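Long-range contact in mandelate racemase/muconate lactonizing enzyme family protein (Azoarcus sp., PDB 2QDE), which belongs to the mandelate racemase/muconate lactonizing enzyme family of the enolase superfamily and binds a barium ion in the crystal: residues A[123-137]-A[310-324]. Residues are numbered along the deposited sequence; the frame is centred on the assembly and turned at random.
Sequences VYQLLGGKTIERIPL and AHLLAANDWIAQFPQ
Ala314 O, near the C-terminal end of helix 303-315, is gripped by two successive amides of 123-137: Ile132 N bonds it at 3.1 Å, in the carbonyl plane, and Thr131 N adds a weak, bent bond. The next carbonyl is taken by a side chain, Thr131 OG1 donating to Ala315 O at 2.7 Å from a position tilted 31° out of the carbonyl plane. With its methyl CG2 anti to the backbone N, Thr131 also packs against Ala320 CB. Ile132 reaches Ala320 CB with both CD1 and CG2. In the modified (β/α)7β-barrel of the enolase superfamily, 123-137 leads from the short helix 123-126 into strand 135-140 and packs against helix 303-315, which follows strand 294-296, and the chain after it. Ile135 pushes CD1 tightly against Leu313 CB, 3.4 Å, while its CG2 lies on Gln324 CG. Beside it, Gln324 N donates almost straight to Pro136 O (2.8 Å, 172°), and the Gln324 amide bonds Cys296 and Val294; lying between strands 135-140 and 294-296, this chain is consistent with the barrel's eighth, closing position. At the other end, Val123 CB sits over one face of the His311 ring, 3.8 Å from its centroid, while His311 NE2 bonds Leu365 O.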
loop_
_atom_site.group_PDB
_atom_site.type_symbol
_atom_site.label_atom_id
_atom_site.label_comp_id
_atom_site.label_asym_id
_atom_site.label_seq_id
_atom_site.Cartn_x
_atom_site.Cartn_y
_atom_site.Cartn_z
ATOM N N VAL A 123 0.210 -20.775 -40.466
ATOM C CA VAL A 123 0.573 -19.780 -39.473
ATOM C C VAL A 123 0.859 -20.359 -38.082
ATOM O O VAL A 123 1.748 -19.864 -37.386
ATOM C CB VAL A 123 -0.507 -18.682 -39.367
ATOM C CG1 VAL A 123 -0.258 -17.820 -38.147
ATOM C CG2 VAL A 123 -0.475 -17.815 -40.623
ATOM N N TYR A 124 0.139 -21.404 -37.678
ATOM C CA TYR A 124 0.382 -21.956 -36.351
ATOM C C TYR A 124 1.821 -22.416 -36.160
ATOM O O TYR A 124 2.306 -22.471 -35.031
ATOM C CB TYR A 124 -0.604 -23.083 -36.011
ATOM C CG TYR A 124 -0.656 -24.253 -36.963
ATOM C CD1 TYR A 124 0.420 -25.133 -37.091
ATOM C CD2 TYR A 124 -1.811 -24.510 -37.701
ATOM C CE1 TYR A 124 0.341 -26.251 -37.935
ATOM C CE2 TYR A 124 -1.900 -25.620 -38.549
ATOM C CZ TYR A 124 -0.824 -26.483 -38.660
ATOM O OH TYR A 124 -0.930 -27.575 -39.495
ATOM N N GLN A 125 2.505 -22.731 -37.259
ATOM C CA GLN A 125 3.903 -23.142 -37.183
ATOM C C GLN A 125 4.757 -21.932 -36.814
ATOM O O GLN A 125 5.828 -22.070 -36.222
ATOM C CB GLN A 125 4.386 -23.706 -38.525
ATOM C CG GLN A 125 3.725 -25.008 -38.931
ATOM C CD GLN A 125 4.029 -26.147 -37.976
ATOM O OE1 GLN A 125 3.779 -26.052 -36.772
ATOM N NE2 GLN A 125 4.563 -27.245 -38.514
ATOM N N LEU A 126 4.280 -20.745 -37.179
ATOM C CA LEU A 126 4.987 -19.508 -36.879
ATOM C C LEU A 126 4.692 -19.054 -35.454
ATOM O O LEU A 126 5.432 -18.259 -34.890
ATOM C CB LEU A 126 4.560 -18.388 -37.831
ATOM C CG LEU A 126 4.746 -18.544 -39.344
ATOM C CD1 LEU A 126 4.290 -17.265 -40.025
ATOM C CD2 LEU A 126 6.202 -18.836 -39.674
ATOM N N LEU A 127 3.603 -19.562 -34.882
ATOM C CA LEU A 127 3.200 -19.170 -33.535
ATOM C C LEU A 127 3.563 -20.193 -32.458
ATOM O O LEU A 127 3.005 -20.169 -31.362
ATOM C CB LEU A 127 1.688 -18.898 -33.514
ATOM C CG LEU A 127 1.193 -17.850 -34.522
ATOM C CD1 LEU A 127 -0.334 -17.782 -34.518
ATOM C CD2 LEU A 127 1.791 -16.496 -34.177
ATOM N N GLY A 128 4.489 -21.095 -32.770
ATOM C CA GLY A 128 4.897 -22.084 -31.788
ATOM C C GLY A 128 4.524 -23.532 -32.064
ATOM O O GLY A 128 4.791 -24.403 -31.233
ATOM N N GLY A 129 3.916 -23.803 -33.219
ATOM C CA GLY A 129 3.541 -25.169 -33.546
ATOM C C GLY A 129 2.138 -25.526 -33.093
ATOM O O GLY A 129 1.580 -24.866 -32.221
ATOM N N LYS A 130 1.564 -26.573 -33.679
ATOM C CA LYS A 130 0.214 -26.998 -33.322
ATOM C C LYS A 130 0.201 -27.717 -31.969
ATOM O O LYS A 130 0.439 -28.922 -31.890
ATOM C CB LYS A 130 -0.365 -27.918 -34.402
ATOM C CG LYS A 130 -1.852 -28.200 -34.211
ATOM C CD LYS A 130 -2.388 -29.281 -35.144
ATOM C CE LYS A 130 -2.361 -28.849 -36.600
ATOM N NZ LYS A 130 -3.008 -29.875 -37.473
ATOM N N THR A 131 -0.094 -26.966 -30.911
ATOM C CA THR A 131 -0.136 -27.514 -29.557
ATOM C C THR A 131 -1.320 -28.453 -29.335
ATOM O O THR A 131 -1.183 -29.475 -28.666
ATOM C CB THR A 131 -0.144 -26.375 -28.522
ATOM O OG1 THR A 131 1.127 -25.715 -28.560
ATOM C CG2 THR A 131 -0.387 -26.912 -27.116
ATOM N N ILE A 132 -2.480 -28.100 -29.876
ATOM C CA ILE A 132 -3.654 -28.960 -29.781
ATOM C C ILE A 132 -4.212 -29.069 -31.202
ATOM O O ILE A 132 -4.088 -28.137 -31.990
ATOM C CB ILE A 132 -4.729 -28.401 -28.814
ATOM C CG1 ILE A 132 -5.143 -26.987 -29.224
ATOM C CG2 ILE A 132 -4.197 -28.427 -27.391
ATOM C CD1 ILE A 132 -6.282 -26.435 -28.402
ATOM N N GLU A 133 -4.813 -30.206 -31.536
ATOM C CA GLU A 133 -5.325 -30.408 -32.889
ATOM C C GLU A 133 -6.675 -29.765 -33.168
ATOM O O GLU A 133 -6.973 -29.406 -34.308
ATOM C CB GLU A 133 -5.368 -31.904 -33.194
ATOM C CG GLU A 133 -3.992 -32.540 -33.089
ATOM C CD GLU A 133 -4.030 -34.049 -33.136
ATOM O OE1 GLU A 133 -4.950 -34.647 -32.518
ATOM O OE2 GLU A 133 -3.130 -34.637 -33.776
ATOM N N ARG A 134 -7.491 -29.617 -32.134
ATOM C CA ARG A 134 -8.793 -28.995 -32.293
ATOM C C ARG A 134 -9.088 -28.142 -31.071
ATOM O O ARG A 134 -8.569 -28.391 -29.982
ATOM C CB ARG A 134 -9.878 -30.051 -32.501
ATOM C CG ARG A 134 -10.075 -30.999 -31.349
ATOM C CD ARG A 134 -11.139 -32.010 -31.715
ATOM N NE ARG A 134 -11.484 -32.880 -30.597
ATOM C CZ ARG A 134 -12.434 -33.808 -30.643
ATOM N NH1 ARG A 134 -13.135 -33.990 -31.761
ATOM N NH2 ARG A 134 -12.690 -34.545 -29.575
ATOM N N ILE A 135 -9.930 -27.137 -31.269
ATOM C CA ILE A 135 -10.265 -26.181 -30.227
ATOM C C ILE A 135 -11.707 -26.277 -29.763
ATOM O O ILE A 135 -12.633 -26.035 -30.542
ATOM C CB ILE A 135 -10.023 -24.747 -30.756
ATOM C CG1 ILE A 135 -8.633 -24.665 -31.387
ATOM C CG2 ILE A 135 -10.207 -23.727 -29.640
ATOM C CD1 ILE A 135 -8.453 -23.473 -32.306
ATOM N N PRO A 136 -11.922 -26.627 -28.486
ATOM C CA PRO A 136 -13.290 -26.726 -27.971
ATOM C C PRO A 136 -13.914 -25.327 -27.910
ATOM O O PRO A 136 -13.280 -24.370 -27.447
ATOM C CB PRO A 136 -13.094 -27.356 -26.591
ATOM C CG PRO A 136 -11.732 -26.861 -26.183
ATOM C CD PRO A 136 -10.938 -27.010 -27.457
ATOM N N LEU A 137 -15.157 -25.216 -28.372
ATOM C CA LEU A 137 -15.845 -23.936 -28.411
ATOM C C LEU A 137 -17.103 -23.822 -27.561
ATOM O O LEU A 137 -17.737 -24.814 -27.202
ATOM C CB LEU A 137 -16.231 -23.601 -29.854
ATOM C CG LEU A 137 -15.134 -23.490 -30.911
ATOM C CD1 LEU A 137 -15.779 -23.445 -32.303
ATOM C CD2 LEU A 137 -14.291 -22.243 -30.656
ATOM N N ALA A 310 -7.839 -18.879 -35.043
ATOM C CA ALA A 310 -7.812 -20.342 -35.090
ATOM C C ALA A 310 -6.374 -20.842 -34.964
ATOM O O ALA A 310 -6.100 -21.783 -34.214
ATOM C CB ALA A 310 -8.433 -20.846 -36.383
ATOM N N HIS A 311 -5.454 -20.210 -35.688
ATOM C CA HIS A 311 -4.047 -20.601 -35.634
ATOM C C HIS A 311 -3.445 -20.341 -34.244
ATOM O O HIS A 311 -2.726 -21.184 -33.688
ATOM C CB HIS A 311 -3.262 -19.843 -36.704
ATOM C CG HIS A 311 -3.479 -20.367 -38.092
ATOM N ND1 HIS A 311 -2.859 -21.504 -38.562
ATOM C CD2 HIS A 311 -4.268 -19.923 -39.101
ATOM C CE1 HIS A 311 -3.252 -21.739 -39.802
ATOM N NE2 HIS A 311 -4.106 -20.794 -40.153
ATOM N N LEU A 312 -3.753 -19.173 -33.689
ATOM C CA LEU A 312 -3.265 -18.790 -32.370
ATOM C C LEU A 312 -3.824 -19.684 -31.254
ATOM O O LEU A 312 -3.088 -20.082 -30.351
ATOM C CB LEU A 312 -3.636 -17.331 -32.081
ATOM C CG LEU A 312 -3.208 -16.804 -30.708
ATOM C CD1 LEU A 312 -1.700 -16.623 -30.698
ATOM C CD2 LEU A 312 -3.912 -15.484 -30.400
ATOM N N LEU A 313 -5.121 -19.988 -31.310
ATOM C CA LEU A 313 -5.744 -20.817 -30.283
ATOM C C LEU A 313 -5.237 -22.255 -30.273
ATOM O O LEU A 313 -5.299 -22.933 -29.246
ATOM C CB LEU A 313 -7.271 -20.829 -30.435
ATOM C CG LEU A 313 -7.986 -19.478 -30.337
ATOM C CD1 LEU A 313 -9.487 -19.690 -30.402
ATOM C CD2 LEU A 313 -7.610 -18.778 -29.046
ATOM N N ALA A 314 -4.741 -22.723 -31.414
ATOM C CA ALA A 314 -4.229 -24.084 -31.498
ATOM C C ALA A 314 -2.739 -24.147 -31.175
ATOM O O ALA A 314 -2.228 -25.198 -30.788
ATOM C CB ALA A 314 -4.478 -24.650 -32.887
ATOM N N ALA A 315 -2.044 -23.022 -31.319
ATOM C CA ALA A 315 -0.607 -22.992 -31.080
ATOM C C ALA A 315 -0.168 -22.505 -29.699
ATOM O O ALA A 315 0.703 -23.117 -29.076
ATOM C CB ALA A 315 0.082 -22.149 -32.158
ATOM N N ASN A 316 -0.761 -21.412 -29.226
ATOM C CA ASN A 316 -0.376 -20.840 -27.935
ATOM C C ASN A 316 -0.675 -21.758 -26.756
ATOM O O ASN A 316 -1.828 -22.034 -26.432
ATOM C CB ASN A 316 -1.043 -19.476 -27.748
ATOM C CG ASN A 316 -0.566 -18.762 -26.506
ATOM O OD1 ASN A 316 -1.151 -18.901 -25.435
ATOM N ND2 ASN A 316 0.514 -17.999 -26.640
ATOM N N ASP A 317 0.393 -22.218 -26.117
ATOM C CA ASP A 317 0.305 -23.135 -24.992
ATOM C C ASP A 317 -0.637 -22.698 -23.873
ATOM O O ASP A 317 -1.407 -23.499 -23.347
ATOM C CB ASP A 317 1.694 -23.376 -24.411
ATOM C CG ASP A 317 1.690 -24.455 -23.358
ATOM O OD1 ASP A 317 1.374 -25.615 -23.705
ATOM O OD2 ASP A 317 1.991 -24.140 -22.191
ATOM N N TRP A 318 -0.583 -21.423 -23.517
ATOM C CA TRP A 318 -1.434 -20.932 -22.455
ATOM C C TRP A 318 -2.916 -20.956 -22.791
ATOM O O TRP A 318 -3.721 -21.456 -22.014
ATOM C CB TRP A 318 -1.050 -19.509 -22.055
ATOM C CG TRP A 318 -1.836 -19.079 -20.860
ATOM C CD1 TRP A 318 -2.927 -18.254 -20.837
ATOM C CD2 TRP A 318 -1.655 -19.547 -19.522
ATOM N NE1 TRP A 318 -3.439 -18.182 -19.561
ATOM C CE2 TRP A 318 -2.677 -18.968 -18.735
ATOM C CE3 TRP A 318 -0.727 -20.403 -18.911
ATOM C CZ2 TRP A 318 -2.797 -19.220 -17.360
ATOM C CZ3 TRP A 318 -0.847 -20.656 -17.543
ATOM C CH2 TRP A 318 -1.877 -20.063 -16.785
ATOM N N ILE A 319 -3.283 -20.418 -23.946
ATOM C CA ILE A 319 -4.687 -20.371 -24.297
ATOM C C ILE A 319 -5.257 -21.722 -24.729
ATOM O O ILE A 319 -6.474 -21.917 -24.711
ATOM C CB ILE A 319 -4.949 -19.297 -25.382
ATOM C CG1 ILE A 319 -6.417 -18.860 -25.327
ATOM C CG2 ILE A 319 -4.589 -19.834 -26.753
ATOM C CD1 ILE A 319 -6.705 -17.579 -26.073
ATOM N N ALA A 320 -4.380 -22.658 -25.086
ATOM C CA ALA A 320 -4.807 -23.992 -25.505
ATOM C C ALA A 320 -5.431 -24.782 -24.349
ATOM O O ALA A 320 -5.869 -25.918 -24.531
ATOM C CB ALA A 320 -3.619 -24.769 -26.085
ATOM N N GLN A 321 -5.475 -24.177 -23.166
ATOM C CA GLN A 321 -6.036 -24.829 -21.978
ATOM C C GLN A 321 -7.522 -24.578 -21.753
ATOM O O GLN A 321 -8.162 -25.290 -20.979
ATOM C CB GLN A 321 -5.325 -24.343 -20.715
ATOM C CG GLN A 321 -3.843 -24.599 -20.628
ATOM C CD GLN A 321 -3.238 -23.911 -19.421
ATOM O OE1 GLN A 321 -3.147 -22.678 -19.371
ATOM N NE2 GLN A 321 -2.841 -24.697 -18.432
ATOM N N PHE A 322 -8.072 -23.570 -22.421
ATOM C CA PHE A 322 -9.465 -23.194 -22.191
ATOM C C PHE A 322 -10.390 -23.225 -23.401
ATOM O O PHE A 322 -9.941 -23.083 -24.531
ATOM C CB PHE A 322 -9.479 -21.785 -21.603
ATOM C CG PHE A 322 -8.355 -21.533 -20.638
ATOM C CD1 PHE A 322 -8.381 -22.094 -19.360
ATOM C CD2 PHE A 322 -7.251 -20.767 -21.020
ATOM C CE1 PHE A 322 -7.319 -21.894 -18.473
ATOM C CE2 PHE A 322 -6.184 -20.559 -20.146
ATOM C CZ PHE A 322 -6.218 -21.126 -18.867
ATOM N N PRO A 323 -11.704 -23.415 -23.166
ATOM C CA PRO A 323 -12.653 -23.441 -24.285
ATOM C C PRO A 323 -12.686 -22.033 -24.873
ATOM O O PRO A 323 -12.526 -21.049 -24.151
ATOM C CB PRO A 323 -13.966 -23.861 -23.627
ATOM C CG PRO A 323 -13.814 -23.367 -22.196
ATOM C CD PRO A 323 -12.380 -23.727 -21.892
ATOM N N GLN A 324 -12.886 -21.941 -26.180
ATOM C CA GLN A 324 -12.866 -20.653 -26.847
ATOM C C GLN A 324 -14.199 -20.166 -27.415
ATOM O O GLN A 324 -15.232 -20.824 -27.270
ATOM C CB GLN A 324 -11.791 -20.695 -27.930
ATOM C CG GLN A 324 -10.422 -21.073 -27.374
ATOM C CD GLN A 324 -9.895 -20.024 -26.419
ATOM O OE1 GLN A 324 -9.817 -18.853 -26.768
ATOM N NE2 GLN A 324 -9.534 -20.436 -25.209
HETATM O O HOH W 1 2.207 -18.558 -29.256
#